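Local coordinates for protein LBCATS-a (Synthetic construct, PDB 5EY5) that probably cleaves indole-3-glycerol phosphate to indole and glyceraldehyde 3-phosphate, the alpha-subunit step of tryptophan synthesis, at residues A[3-7]-A[93-98]; A[78-82]-A[109-114]; A[97-103]-A[124-130]; A[115-119]-A[142-148]. All coordinates share one frame; numbering follows the deposited sequence.

Contact 1 of 4, residues A[3-7]-A[93-98]; sequences RIAEA and TDVPIV
Arg3 supplies the polar half of this contact, reaching along the segment 93-98 to the backbone carbonyl of Thr93. Its chain runs extended from CG to NE, and NE gives a short hydrogen bond of 2.6 Å to Thr93 O. The bond is bent, with an N-H...O angle of 139°, and NE sits above the carbonyl plane instead of on a lone pair. NH2 adds a weak second bond to the same oxygen at 3.2 Å. The third nitrogen, NH1, turns to a salt bridge with Asp124, just before strand 125-127. The CD methylene passes Asp94 O at 3.4 Å.

The apolar half centres on Pro96. Its CG rests 3.4 Å from Arg3 O and 3.8 Å from Ala7 CB, one helical turn on, while CB meets Ile4 CG1 at 4.0 Å. Farther along, the Ile4 and Val98 side chains cross at about a right angle, CD1 of Ile4 3.8 Å from CG2 of Val98.

The start of helix 3-14 thus packs against the loop that leads into strand 97-100 of the barrel. Of the groups around the guanidinium, the Asp124 carboxylate would offset its positive charge, while the Thr93 carbonyl probably limits its rotation.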
loop_
_atom_site.group_PDB
_atom_site.type_symbol
_atom_site.label_atom_id
_atom_site.label_comp_id
_atom_site.label_asym_id
_atom_site.label_seq_id
_atom_site.Cartn_x
_atom_site.Cartn_y
_atom_site.Cartn_z
ATOM N N ARG A 3 31.282 -23.638 48.487
ATOM C CA ARG A 3 32.306 -24.333 47.707
ATOM C C ARG A 3 33.112 -23.374 46.841
ATOM O O ARG A 3 34.299 -23.608 46.580
ATOM C CB ARG A 3 31.667 -25.401 46.816
ATOM C CG ARG A 3 31.173 -26.621 47.576
ATOM C CD ARG A 3 30.716 -27.709 46.602
ATOM N NE ARG A 3 30.134 -28.857 47.293
ATOM C CZ ARG A 3 28.828 -29.062 47.451
ATOM N NH1 ARG A 3 27.949 -28.195 46.966
ATOM N NH2 ARG A 3 28.401 -30.140 48.098
ATOM N N ILE A 4 32.478 -22.317 46.332
ATOM C CA ILE A 4 33.219 -21.365 45.506
ATOM C C ILE A 4 34.311 -20.697 46.327
ATOM O O ILE A 4 35.475 -20.625 45.910
ATOM C CB ILE A 4 32.270 -20.327 44.888
ATOM C CG1 ILE A 4 31.325 -20.995 43.875
ATOM C CG2 ILE A 4 33.078 -19.237 44.213
ATOM C CD1 ILE A 4 30.219 -20.072 43.393
ATOM N N ALA A 5 33.953 -20.209 47.513
ATOM C CA ALA A 5 34.946 -19.605 48.395
ATOM C C ALA A 5 36.050 -20.599 48.743
ATOM O O ALA A 5 37.235 -20.255 48.714
ATOM C CB ALA A 5 34.272 -19.075 49.660
ATOM N N GLU A 6 35.678 -21.842 49.071
ATOM C CA GLU A 6 36.687 -22.846 49.414
ATOM C C GLU A 6 37.650 -23.082 48.258
ATOM O O GLU A 6 38.865 -23.149 48.455
ATOM C CB GLU A 6 36.022 -24.162 49.819
ATOM C CG GLU A 6 34.990 -24.024 50.911
ATOM C CD GLU A 6 34.428 -25.359 51.371
ATOM O OE1 GLU A 6 34.422 -26.322 50.570
ATOM O OE2 GLU A 6 33.993 -25.441 52.541
ATOM N N ALA A 7 37.124 -23.191 47.039
ATOM C CA ALA A 7 37.978 -23.379 45.873
ATOM C C ALA A 7 38.976 -22.233 45.696
ATOM O O ALA A 7 40.159 -22.472 45.436
ATOM C CB ALA A 7 37.116 -23.522 44.628
ATOM N N THR A 93 31.193 -34.399 45.680
ATOM C CA THR A 93 30.715 -33.332 46.552
ATOM C C THR A 93 31.658 -32.135 46.595
ATOM O O THR A 93 31.367 -31.158 47.295
ATOM C CB THR A 93 30.522 -33.867 47.974
ATOM O OG1 THR A 93 31.772 -33.823 48.677
ATOM C CG2 THR A 93 30.045 -35.302 47.927
ATOM N N ASP A 94 32.776 -32.190 45.874
ATOM C CA ASP A 94 33.808 -31.166 45.958
ATOM C C ASP A 94 33.617 -30.046 44.935
ATOM O O ASP A 94 33.688 -28.865 45.291
ATOM C CB ASP A 94 35.191 -31.809 45.778
ATOM C CG ASP A 94 35.366 -33.068 46.614
ATOM O OD1 ASP A 94 35.723 -32.951 47.805
ATOM O OD2 ASP A 94 35.151 -34.176 46.079
ATOM N N VAL A 95 33.369 -30.393 43.673
ATOM C CA VAL A 95 33.506 -29.417 42.578
ATOM C C VAL A 95 32.422 -28.352 42.694
ATOM O O VAL A 95 31.228 -28.693 42.770
ATOM C CB VAL A 95 33.425 -30.117 41.226
ATOM C CG1 VAL A 95 32.047 -30.731 41.038
ATOM C CG2 VAL A 95 33.717 -29.119 40.117
ATOM N N PRO A 96 32.773 -27.063 42.686
ATOM C CA PRO A 96 31.737 -26.027 42.689
ATOM C C PRO A 96 31.013 -25.998 41.354
ATOM O O PRO A 96 31.630 -26.061 40.287
ATOM C CB PRO A 96 32.520 -24.729 42.944
ATOM C CG PRO A 96 33.827 -25.189 43.552
ATOM C CD PRO A 96 34.118 -26.504 42.905
ATOM N N ILE A 97 29.692 -25.914 41.426
ATOM C CA ILE A 97 28.824 -25.860 40.253
ATOM C C ILE A 97 28.097 -24.526 40.282
ATOM O O ILE A 97 27.541 -24.143 41.319
ATOM C CB ILE A 97 27.821 -27.031 40.234
ATOM C CG1 ILE A 97 28.557 -28.356 40.088
ATOM C CG2 ILE A 97 26.785 -26.862 39.097
ATOM C CD1 ILE A 97 29.167 -28.542 38.720
ATOM N N VAL A 98 28.133 -23.814 39.158
ATOM C CA VAL A 98 27.424 -22.550 38.975
ATOM C C VAL A 98 26.431 -22.734 37.839
ATOM O O VAL A 98 26.797 -23.248 36.773
ATOM C CB VAL A 98 28.394 -21.396 38.664
ATOM C CG1 VAL A 98 27.617 -20.107 38.329
ATOM C CG2 VAL A 98 29.329 -21.169 39.846
#

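Contact 2 of 4, residues A[78-82]-A[109-114]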
loop_
_atom_site.group_PDB
_atom_site.type_symbol
_atom_site.label_atom_id
_atom_site.label_comp_id
_atom_site.label_asym_id
_atom_site.label_seq_id
_atom_site.Cartn_x
_atom_site.Cartn_y
_atom_site.Cartn_z
ATOM N N LEU A 78 14.970 -27.061 33.698
ATOM C CA LEU A 78 15.620 -26.794 34.979
ATOM C C LEU A 78 15.602 -28.034 35.859
ATOM O O LEU A 78 16.641 -28.468 36.368
ATOM C CB LEU A 78 14.937 -25.628 35.689
ATOM C CG LEU A 78 15.593 -24.268 35.524
ATOM C CD1 LEU A 78 14.857 -23.232 36.350
ATOM C CD2 LEU A 78 17.059 -24.370 35.943
ATOM N N ASP A 79 14.425 -28.632 36.029
ATOM C CA ASP A 79 14.311 -29.833 36.854
ATOM C C ASP A 79 15.271 -30.932 36.413
ATOM O O ASP A 79 15.788 -31.673 37.255
ATOM C CB ASP A 79 12.871 -30.357 36.828
ATOM C CG ASP A 79 11.940 -29.561 37.731
ATOM O OD1 ASP A 79 12.362 -29.199 38.851
ATOM O OD2 ASP A 79 10.788 -29.302 37.323
ATOM N N LYS A 80 15.524 -31.051 35.105
ATOM C CA LYS A 80 16.405 -32.110 34.610
ATOM C C LYS A 80 17.877 -31.803 34.894
ATOM O O LYS A 80 18.667 -32.714 35.157
ATOM C CB LYS A 80 16.179 -32.321 33.110
ATOM C CG LYS A 80 14.923 -33.129 32.778
ATOM C CD LYS A 80 14.606 -33.092 31.288
ATOM C CE LYS A 80 13.292 -33.783 30.978
ATOM N NZ LYS A 80 12.847 -33.539 29.573
ATOM N N VAL A 81 18.272 -30.538 34.832
ATOM C CA VAL A 81 19.654 -30.211 35.171
ATOM C C VAL A 81 19.879 -30.385 36.672
ATOM O O VAL A 81 20.932 -30.877 37.100
ATOM C CB VAL A 81 20.001 -28.793 34.678
ATOM C CG1 VAL A 81 21.532 -28.530 34.779
ATOM C CG2 VAL A 81 19.532 -28.627 33.228
ATOM N N PHE A 82 18.875 -30.032 37.488
ATOM C CA PHE A 82 18.929 -30.314 38.924
ATOM C C PHE A 82 19.158 -31.796 39.201
ATOM O O PHE A 82 19.978 -32.162 40.051
ATOM C CB PHE A 82 17.639 -29.845 39.594
ATOM C CG PHE A 82 17.593 -28.366 39.871
ATOM C CD1 PHE A 82 18.698 -27.705 40.382
ATOM C CD2 PHE A 82 16.437 -27.642 39.636
ATOM C CE1 PHE A 82 18.649 -26.346 40.642
ATOM C CE2 PHE A 82 16.385 -26.279 39.902
ATOM C CZ PHE A 82 17.486 -25.634 40.395
ATOM N N TYR A 109 9.846 -20.488 37.433
ATOM C CA TYR A 109 10.127 -21.576 38.367
ATOM C C TYR A 109 9.669 -21.194 39.762
ATOM O O TYR A 109 9.038 -21.995 40.462
ATOM C CB TYR A 109 11.620 -21.934 38.392
ATOM C CG TYR A 109 11.913 -23.268 39.085
ATOM C CD1 TYR A 109 12.036 -24.446 38.345
ATOM C CD2 TYR A 109 12.052 -23.351 40.469
ATOM C CE1 TYR A 109 12.304 -25.670 38.952
ATOM C CE2 TYR A 109 12.324 -24.576 41.090
ATOM C CZ TYR A 109 12.451 -25.730 40.322
ATOM O OH TYR A 109 12.686 -26.954 40.918
ATOM N N GLY A 110 9.944 -19.953 40.162
ATOM C CA GLY A 110 9.630 -19.465 41.488
ATOM C C GLY A 110 10.955 -19.129 42.131
ATOM O O GLY A 110 11.800 -20.013 42.272
ATOM N N ILE A 111 11.163 -17.860 42.491
ATOM C CA ILE A 111 12.505 -17.399 42.857
ATOM C C ILE A 111 13.023 -18.161 44.072
ATOM O O ILE A 111 14.098 -18.777 44.039
ATOM C CB ILE A 111 12.496 -15.882 43.116
ATOM C CG1 ILE A 111 12.250 -15.117 41.813
ATOM C CG2 ILE A 111 13.786 -15.448 43.746
ATOM C CD1 ILE A 111 12.095 -13.625 42.019
ATOM N N GLU A 112 12.271 -18.109 45.171
ATOM C CA GLU A 112 12.709 -18.787 46.386
ATOM C C GLU A 112 12.725 -20.295 46.183
ATOM O O GLU A 112 13.642 -20.985 46.646
ATOM C CB GLU A 112 11.807 -18.395 47.556
ATOM C CG GLU A 112 10.318 -18.446 47.236
ATOM C CD GLU A 112 9.640 -19.696 47.773
ATOM O OE1 GLU A 112 8.444 -19.905 47.472
ATOM O OE2 GLU A 112 10.301 -20.470 48.499
ATOM N N ARG A 113 11.733 -20.821 45.464
ATOM C CA ARG A 113 11.720 -22.247 45.178
ATOM C C ARG A 113 12.944 -22.660 44.374
ATOM O O ARG A 113 13.441 -23.787 44.519
ATOM C CB ARG A 113 10.432 -22.606 44.440
ATOM C CG ARG A 113 10.407 -23.992 43.876
ATOM C CD ARG A 113 9.086 -24.263 43.172
ATOM N NE ARG A 113 9.108 -25.571 42.537
ATOM C CZ ARG A 113 9.001 -25.775 41.231
ATOM N NH1 ARG A 113 8.844 -24.753 40.403
ATOM N NH2 ARG A 113 9.052 -27.010 40.754
ATOM N N PHE A 114 13.448 -21.761 43.529
ATOM C CA PHE A 114 14.599 -22.080 42.691
ATOM C C PHE A 114 15.889 -22.088 43.501
ATOM O O PHE A 114 16.703 -23.011 43.385
ATOM C CB PHE A 114 14.702 -21.082 41.536
ATOM C CG PHE A 114 15.990 -21.179 40.787
ATOM C CD1 PHE A 114 16.192 -22.182 39.863
ATOM C CD2 PHE A 114 17.009 -20.293 41.029
ATOM C CE1 PHE A 114 17.381 -22.279 39.181
ATOM C CE2 PHE A 114 18.216 -20.400 40.350
ATOM C CZ PHE A 114 18.390 -21.385 39.426
#
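Tyr109 projects from the end of helix 103-109 as the main bump, entering the hollow between Leu78, Asp79 and Phe82 on one flank of helix 78-91. Leu78 CD1 touches its ring carbon CD1 at 3.7 Å. The phenol tip goes on to Asp79, where OH gives a hydrogen bond to OD1 (3.1 Å) on the syn side of the carboxylate, 23° out of its plane.

Phe82 closes the hollow from the next turn. It turns an edge toward the face of the Tyr109 ring in an offset edge-to-face pair, with centroids 5.9 Å apart and planes at 65°. Its CZ reaches Phe114 CE1 at 3.6 Å, an oblique meeting that completes a three-ring aromatic cluster. The two methyls of Leu78 divide between the rings: CD1 goes to the tyrosine, whereas Leu78 CD2 lies at the edge of Phe114, 3.9 Å from Phe114 CE1.

Over one face of the Tyr109 ring lies Arg113, whose NH1 sits above the ring centre and is tied to Tyr109 O at 2.8 Å.

The cluster fills the groove between helices 78-91 and 111-121 on the outside of the barrel. Phe82 also meets Phe99 of strand 97-100 and Cys118 farther along helix 111-121, while Phe114 packs on Ile106 of helix 103-109.

Contact 3 of 4, residues A[97-103]-A[124-130]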
loop_
_atom_site.group_PDB
_atom_site.type_symbol
_atom_site.label_atom_id
_atom_site.label_comp_id
_atom_site.label_asym_id
_atom_site.label_seq_id
_atom_site.Cartn_x
_atom_site.Cartn_y
_atom_site.Cartn_z
ATOM N N ILE A 97 29.692 -25.914 41.426
ATOM C CA ILE A 97 28.824 -25.860 40.253
ATOM C C ILE A 97 28.097 -24.526 40.282
ATOM O O ILE A 97 27.541 -24.143 41.319
ATOM C CB ILE A 97 27.821 -27.031 40.234
ATOM C CG1 ILE A 97 28.557 -28.356 40.088
ATOM C CG2 ILE A 97 26.785 -26.862 39.097
ATOM C CD1 ILE A 97 29.167 -28.542 38.720
ATOM N N VAL A 98 28.133 -23.814 39.158
ATOM C CA VAL A 98 27.424 -22.550 38.975
ATOM C C VAL A 98 26.431 -22.734 37.839
ATOM O O VAL A 98 26.797 -23.248 36.773
ATOM C CB VAL A 98 28.394 -21.396 38.664
ATOM C CG1 VAL A 98 27.617 -20.107 38.329
ATOM C CG2 VAL A 98 29.329 -21.169 39.846
ATOM N N PHE A 99 25.175 -22.341 38.078
ATOM C CA PHE A 99 24.157 -22.252 37.034
ATOM C C PHE A 99 24.210 -20.868 36.408
ATOM O O PHE A 99 24.112 -19.860 37.117
ATOM C CB PHE A 99 22.745 -22.493 37.577
ATOM C CG PHE A 99 22.354 -23.931 37.656
ATOM C CD1 PHE A 99 23.278 -24.927 37.398
ATOM C CD2 PHE A 99 21.049 -24.291 37.981
ATOM C CE1 PHE A 99 22.911 -26.269 37.479
ATOM C CE2 PHE A 99 20.672 -25.613 38.058
ATOM C CZ PHE A 99 21.609 -26.612 37.804
ATOM N N LEU A 100 24.344 -20.819 35.079
ATOM C CA LEU A 100 24.231 -19.570 34.341
ATOM C C LEU A 100 22.878 -19.626 33.658
ATOM O O LEU A 100 22.629 -20.501 32.819
ATOM C CB LEU A 100 25.387 -19.394 33.350
ATOM C CG LEU A 100 25.509 -18.071 32.588
ATOM C CD1 LEU A 100 26.955 -17.865 32.129
ATOM C CD2 LEU A 100 24.539 -18.028 31.399
ATOM N N THR A 101 21.967 -18.763 34.082
ATOM C CA THR A 101 20.609 -18.861 33.581
ATOM C C THR A 101 20.065 -17.459 33.401
ATOM O O THR A 101 20.341 -16.586 34.217
ATOM C CB THR A 101 19.699 -19.672 34.525
ATOM O OG1 THR A 101 18.345 -19.648 34.042
ATOM C CG2 THR A 101 19.732 -19.130 35.947
ATOM N N TYR A 102 19.336 -17.240 32.310
ATOM C CA TYR A 102 18.541 -16.029 32.204
ATOM C C TYR A 102 17.444 -16.041 33.258
ATOM O O TYR A 102 17.154 -17.065 33.877
ATOM C CB TYR A 102 17.990 -15.896 30.789
ATOM C CG TYR A 102 19.128 -15.634 29.836
ATOM C CD1 TYR A 102 19.916 -16.674 29.372
ATOM C CD2 TYR A 102 19.460 -14.341 29.468
ATOM C CE1 TYR A 102 20.986 -16.433 28.528
ATOM C CE2 TYR A 102 20.525 -14.088 28.626
ATOM C CZ TYR A 102 21.283 -15.140 28.158
ATOM O OH TYR A 102 22.334 -14.894 27.316
ATOM N N TYR A 103 16.840 -14.866 33.467
ATOM C CA TYR A 103 15.991 -14.653 34.623
ATOM C C TYR A 103 14.610 -15.271 34.462
ATOM O O TYR A 103 14.038 -15.766 35.436
ATOM C CB TYR A 103 15.850 -13.154 34.881
ATOM C CG TYR A 103 15.215 -12.855 36.197
ATOM C CD1 TYR A 103 15.714 -13.418 37.359
ATOM C CD2 TYR A 103 14.117 -12.005 36.292
ATOM C CE1 TYR A 103 15.144 -13.152 38.572
ATOM C CE2 TYR A 103 13.538 -11.733 37.515
ATOM C CZ TYR A 103 14.065 -12.310 38.649
ATOM O OH TYR A 103 13.518 -12.049 39.881
ATOM N N ASP A 124 26.204 -24.182 43.746
ATOM C CA ASP A 124 26.849 -23.254 44.661
ATOM C C ASP A 124 26.680 -21.796 44.273
ATOM O O ASP A 124 26.784 -20.926 45.141
ATOM C CB ASP A 124 28.324 -23.629 44.765
ATOM C CG ASP A 124 28.502 -25.106 45.115
ATOM O OD1 ASP A 124 28.925 -25.894 44.240
ATOM O OD2 ASP A 124 28.165 -25.480 46.259
ATOM N N GLY A 125 26.418 -21.500 43.007
ATOM C CA GLY A 125 26.383 -20.113 42.599
ATOM C C GLY A 125 25.526 -19.914 41.371
ATOM O O GLY A 125 25.155 -20.862 40.669
ATOM N N LEU A 126 25.199 -18.648 41.133
ATOM C CA LEU A 126 24.274 -18.246 40.090
ATOM C C LEU A 126 24.876 -17.090 39.322
ATOM O O LEU A 126 25.385 -16.139 39.923
ATOM C CB LEU A 126 22.924 -17.819 40.666
ATOM C CG LEU A 126 22.171 -18.892 41.447
ATOM C CD1 LEU A 126 20.782 -18.392 41.818
ATOM C CD2 LEU A 126 22.086 -20.185 40.631
ATOM N N ILE A 127 24.829 -17.198 37.998
ATOM C CA ILE A 127 25.120 -16.114 37.072
ATOM C C ILE A 127 23.841 -15.860 36.293
ATOM O O ILE A 127 23.319 -16.776 35.653
ATOM C CB ILE A 127 26.274 -16.480 36.126
ATOM C CG1 ILE A 127 27.553 -16.717 36.927
ATOM C CG2 ILE A 127 26.468 -15.396 35.046
ATOM C CD1 ILE A 127 28.684 -17.276 36.067
ATOM N N VAL A 128 23.303 -14.655 36.387
ATOM C CA VAL A 128 22.040 -14.315 35.743
ATOM C C VAL A 128 22.290 -13.156 34.787
ATOM O O VAL A 128 22.278 -11.994 35.187
ATOM C CB VAL A 128 20.959 -13.958 36.776
ATOM C CG1 VAL A 128 19.634 -13.696 36.066
ATOM C CG2 VAL A 128 20.830 -15.071 37.794
ATOM N N PRO A 129 22.517 -13.431 33.504
ATOM C CA PRO A 129 23.066 -12.376 32.639
ATOM C C PRO A 129 22.148 -11.171 32.450
ATOM O O PRO A 129 22.660 -10.070 32.255
ATOM C CB PRO A 129 23.342 -13.115 31.323
ATOM C CG PRO A 129 23.581 -14.558 31.749
ATOM C CD PRO A 129 22.602 -14.762 32.880
ATOM N N ASP A 130 20.821 -11.310 32.499
ATOM C CA ASP A 130 19.958 -10.149 32.276
ATOM C C ASP A 130 19.389 -9.558 33.565
ATOM O O ASP A 130 18.327 -8.923 33.532
ATOM C CB ASP A 130 18.821 -10.497 31.309
ATOM C CG ASP A 130 18.082 -11.777 31.701
ATOM O OD1 ASP A 130 18.500 -12.452 32.677
ATOM O OD2 ASP A 130 17.100 -12.116 31.006
#
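Phe99 bonds with both its N and its O to the neighbouring strand: its N donates to Gly125 O at 3.0 Å and its O accepts from Ile127 N at 2.9 Å, nearly straight at 172°. Thr101 N then bonds Ile127 O at 2.9 Å, while Asp124 N reaches back to Ile97 O. Strands 97-100 and 125-127 thus run parallel, in the register of the bridges Val98-Gly125, Phe99-Leu126 and Leu100-Ile127.

The ends use carboxylates. Asp124 OD1 receives Ile97 N at 2.9 Å on its anti lone pair; Arg89 forms a salt bridge with OD1 and Arg3 with OD2, which would offset the charge. At the other end Asp130 OD1 accepts a weak bond from Tyr103 N, and OD2 lies at the edge of the Tyr102 ring, the two planes 80° apart. The Tyr102 OH is bonded to Asp60.

The segments hold the third and fourth strands of a TIM barrel, joined by a beta-alpha-beta crossover through helices 103-109 and 111-121.

Apolar contacts line both faces of the sheet. Inside, Ile127 sends CG1 to Val98 CG1 (3.7 Å) and CG2 to Leu100 CG (3.8 Å). Leu100 touches the bound glycerol phosphate, and its CD2 reaches Pro129 CG (3.6 Å) in the loop beyond the strand. That proline carbon also lies over one face of Tyr102. Toward the outer helices, Leu126 CD2 meets Phe99 CB at 3.9 Å.

Contact 4 of 4, residues A[115-119]-A[142-148]; sequences VKECA and AAEKYGV
Val115 uses both its methyls against the neighbouring helix. CG1, anti to the backbone N (chi1 -173°), points across to that helix, where it lies 3.4 Å from Ala142 O and 3.6 Å from Ala143 CA. The other branch, CG2, turns to Ala142 CB at 3.7 Å. The small side chains of Ala142 and Ala143 are consistent with so close an approach of the valine to the backbone.

Tyr146 stands one turn later. With CG beside its own backbone N (chi1 -64°), the ring extends alongside helix 111-121, so that Lys116 lies over one face: Lys116 CA makes a CH-pi contact 4.3 Å from the ring centroid. The lysine chain then leaves, extended beyond CG. Tyr146 CB, meanwhile, packs on Val115 CG1 at 3.9 Å and on Ala119 CB at 4.1 Å.

The two helices are successive members of the outer layer of the TIM barrel, their segments crossing at -30° with axes 9.3 Å apart. Helix 137-146 closes in a Schellman motif at Gly147: phi is positive there, Val148 N bonds back to Ala143 O, and Gly147 N makes a weak bond to Glu144 O. The chain then turns inward toward strand 149-154.

Val148 follows this turn. Its CG2 branch, beside the backbone N, meets Val115 CG1 at 3.9 Å and Cys118 CB, while both Cys118 and Val148 also rest on Leu126 of the strand beneath the helices.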
loop_
_atom_site.group_PDB
_atom_site.type_symbol
_atom_site.label_atom_id
_atom_site.label_comp_id
_atom_site.label_asym_id
_atom_site.label_seq_id
_atom_site.Cartn_x
_atom_site.Cartn_y
_atom_site.Cartn_z
ATOM N N VAL A 115 16.087 -21.064 44.329
ATOM C CA VAL A 115 17.266 -21.022 45.190
ATOM C C VAL A 115 17.237 -22.165 46.199
ATOM O O VAL A 115 18.279 -22.747 46.529
ATOM C CB VAL A 115 17.370 -19.648 45.882
ATOM C CG1 VAL A 115 18.683 -19.531 46.633
ATOM C CG2 VAL A 115 17.242 -18.537 44.855
ATOM N N LYS A 116 16.051 -22.499 46.718
ATOM C CA LYS A 116 15.960 -23.639 47.630
ATOM C C LYS A 116 16.385 -24.931 46.933
ATOM O O LYS A 116 17.147 -25.727 47.492
ATOM C CB LYS A 116 14.540 -23.766 48.186
ATOM C CG LYS A 116 14.392 -24.817 49.282
ATOM C CD LYS A 116 12.928 -25.106 49.609
ATOM C CE LYS A 116 12.802 -26.191 50.674
ATOM N NZ LYS A 116 11.387 -26.594 50.922
ATOM N N GLU A 117 15.905 -25.155 45.711
ATOM C CA GLU A 117 16.327 -26.336 44.969
ATOM C C GLU A 117 17.816 -26.285 44.640
ATOM O O GLU A 117 18.476 -27.333 44.595
ATOM C CB GLU A 117 15.504 -26.485 43.692
ATOM C CG GLU A 117 15.943 -27.632 42.806
ATOM C CD GLU A 117 15.387 -28.978 43.257
ATOM O OE1 GLU A 117 14.834 -29.705 42.404
ATOM O OE2 GLU A 117 15.498 -29.303 44.458
ATOM N N CYS A 118 18.368 -25.088 44.415
ATOM C CA CYS A 118 19.811 -24.977 44.229
ATOM C C CYS A 118 20.555 -25.526 45.432
ATOM O O CYS A 118 21.486 -26.325 45.289
ATOM C CB CYS A 118 20.218 -23.523 43.985
ATOM S SG CYS A 118 19.959 -22.973 42.301
ATOM N N ALA A 119 20.154 -25.100 46.635
ATOM C CA ALA A 119 20.861 -25.505 47.840
ATOM C C ALA A 119 20.705 -26.993 48.100
ATOM O O ALA A 119 21.636 -27.636 48.589
ATOM C CB ALA A 119 20.370 -24.697 49.042
ATOM N N ALA A 142 16.931 -14.375 48.607
ATOM C CA ALA A 142 16.805 -15.826 48.650
ATOM C C ALA A 142 18.171 -16.496 48.594
ATOM O O ALA A 142 18.432 -17.459 49.327
ATOM C CB ALA A 142 15.918 -16.309 47.502
ATOM N N ALA A 143 19.054 -16.014 47.716
ATOM C CA ALA A 143 20.401 -16.568 47.652
ATOM C C ALA A 143 21.091 -16.454 48.999
ATOM O O ALA A 143 21.725 -17.407 49.464
ATOM C CB ALA A 143 21.226 -15.865 46.575
ATOM N N GLU A 144 20.993 -15.280 49.635
ATOM C CA GLU A 144 21.618 -15.089 50.940
ATOM C C GLU A 144 20.999 -16.020 51.973
ATOM O O GLU A 144 21.707 -16.628 52.782
ATOM C CB GLU A 144 21.484 -13.628 51.375
ATOM N N LYS A 145 19.675 -16.162 51.940
ATOM C CA LYS A 145 18.991 -17.077 52.843
ATOM C C LYS A 145 19.528 -18.504 52.728
ATOM O O LYS A 145 19.615 -19.214 53.735
ATOM C CB LYS A 145 17.486 -17.036 52.560
ATOM C CG LYS A 145 16.618 -17.668 53.631
ATOM C CD LYS A 145 15.165 -17.759 53.184
ATOM C CE LYS A 145 14.320 -18.480 54.229
ATOM N NZ LYS A 145 12.862 -18.450 53.901
ATOM N N TYR A 146 19.910 -18.944 51.531
ATOM C CA TYR A 146 20.260 -20.345 51.328
ATOM C C TYR A 146 21.738 -20.561 51.025
ATOM O O TYR A 146 22.129 -21.678 50.670
ATOM C CB TYR A 146 19.391 -20.948 50.222
ATOM C CG TYR A 146 17.927 -20.976 50.593
ATOM C CD1 TYR A 146 17.091 -19.906 50.295
ATOM C CD2 TYR A 146 17.386 -22.062 51.266
ATOM C CE1 TYR A 146 15.752 -19.924 50.646
ATOM C CE2 TYR A 146 16.053 -22.088 51.622
ATOM C CZ TYR A 146 15.239 -21.021 51.312
ATOM O OH TYR A 146 13.909 -21.059 51.672
ATOM N N GLY A 147 22.574 -19.538 51.181
ATOM C CA GLY A 147 23.997 -19.741 50.999
ATOM C C GLY A 147 24.427 -19.945 49.566
ATOM O O GLY A 147 25.465 -20.562 49.322
ATOM N N VAL A 148 23.657 -19.438 48.611
ATOM C CA VAL A 148 23.974 -19.545 47.197
ATOM C C VAL A 148 24.567 -18.223 46.737
ATOM O O VAL A 148 23.971 -17.160 46.951
ATOM C CB VAL A 148 22.722 -19.889 46.382
ATOM C CG1 VAL A 148 23.042 -19.812 44.877
ATOM C CG2 VAL A 148 22.194 -21.247 46.814
#

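In the fold
From the N terminus, contact 1 closes the longest loop, bringing helix 3-14 back to the start of strand 97-100. Contact 2 opens inside that span and crosses it, since helix 78-91 precedes residues 93-98 while its partner 109-114 follows them. Contact 3 shares Ile97 and Val98 with contact 1, which it follows in series, and crosses contact 2. Contact 4, beginning at Val115 within the loop of contact 3, crosses it in turn, but follows contact 2 in series on helix 111-121. Contact 3 thus joins neighbouring barrel strands, contacts 2 and 4 link outer helices 78-91, 103-109, 111-121 and 137-146, and contact 1 brings in the N-terminal helix. Phe99 and Leu126 connect strands to helices.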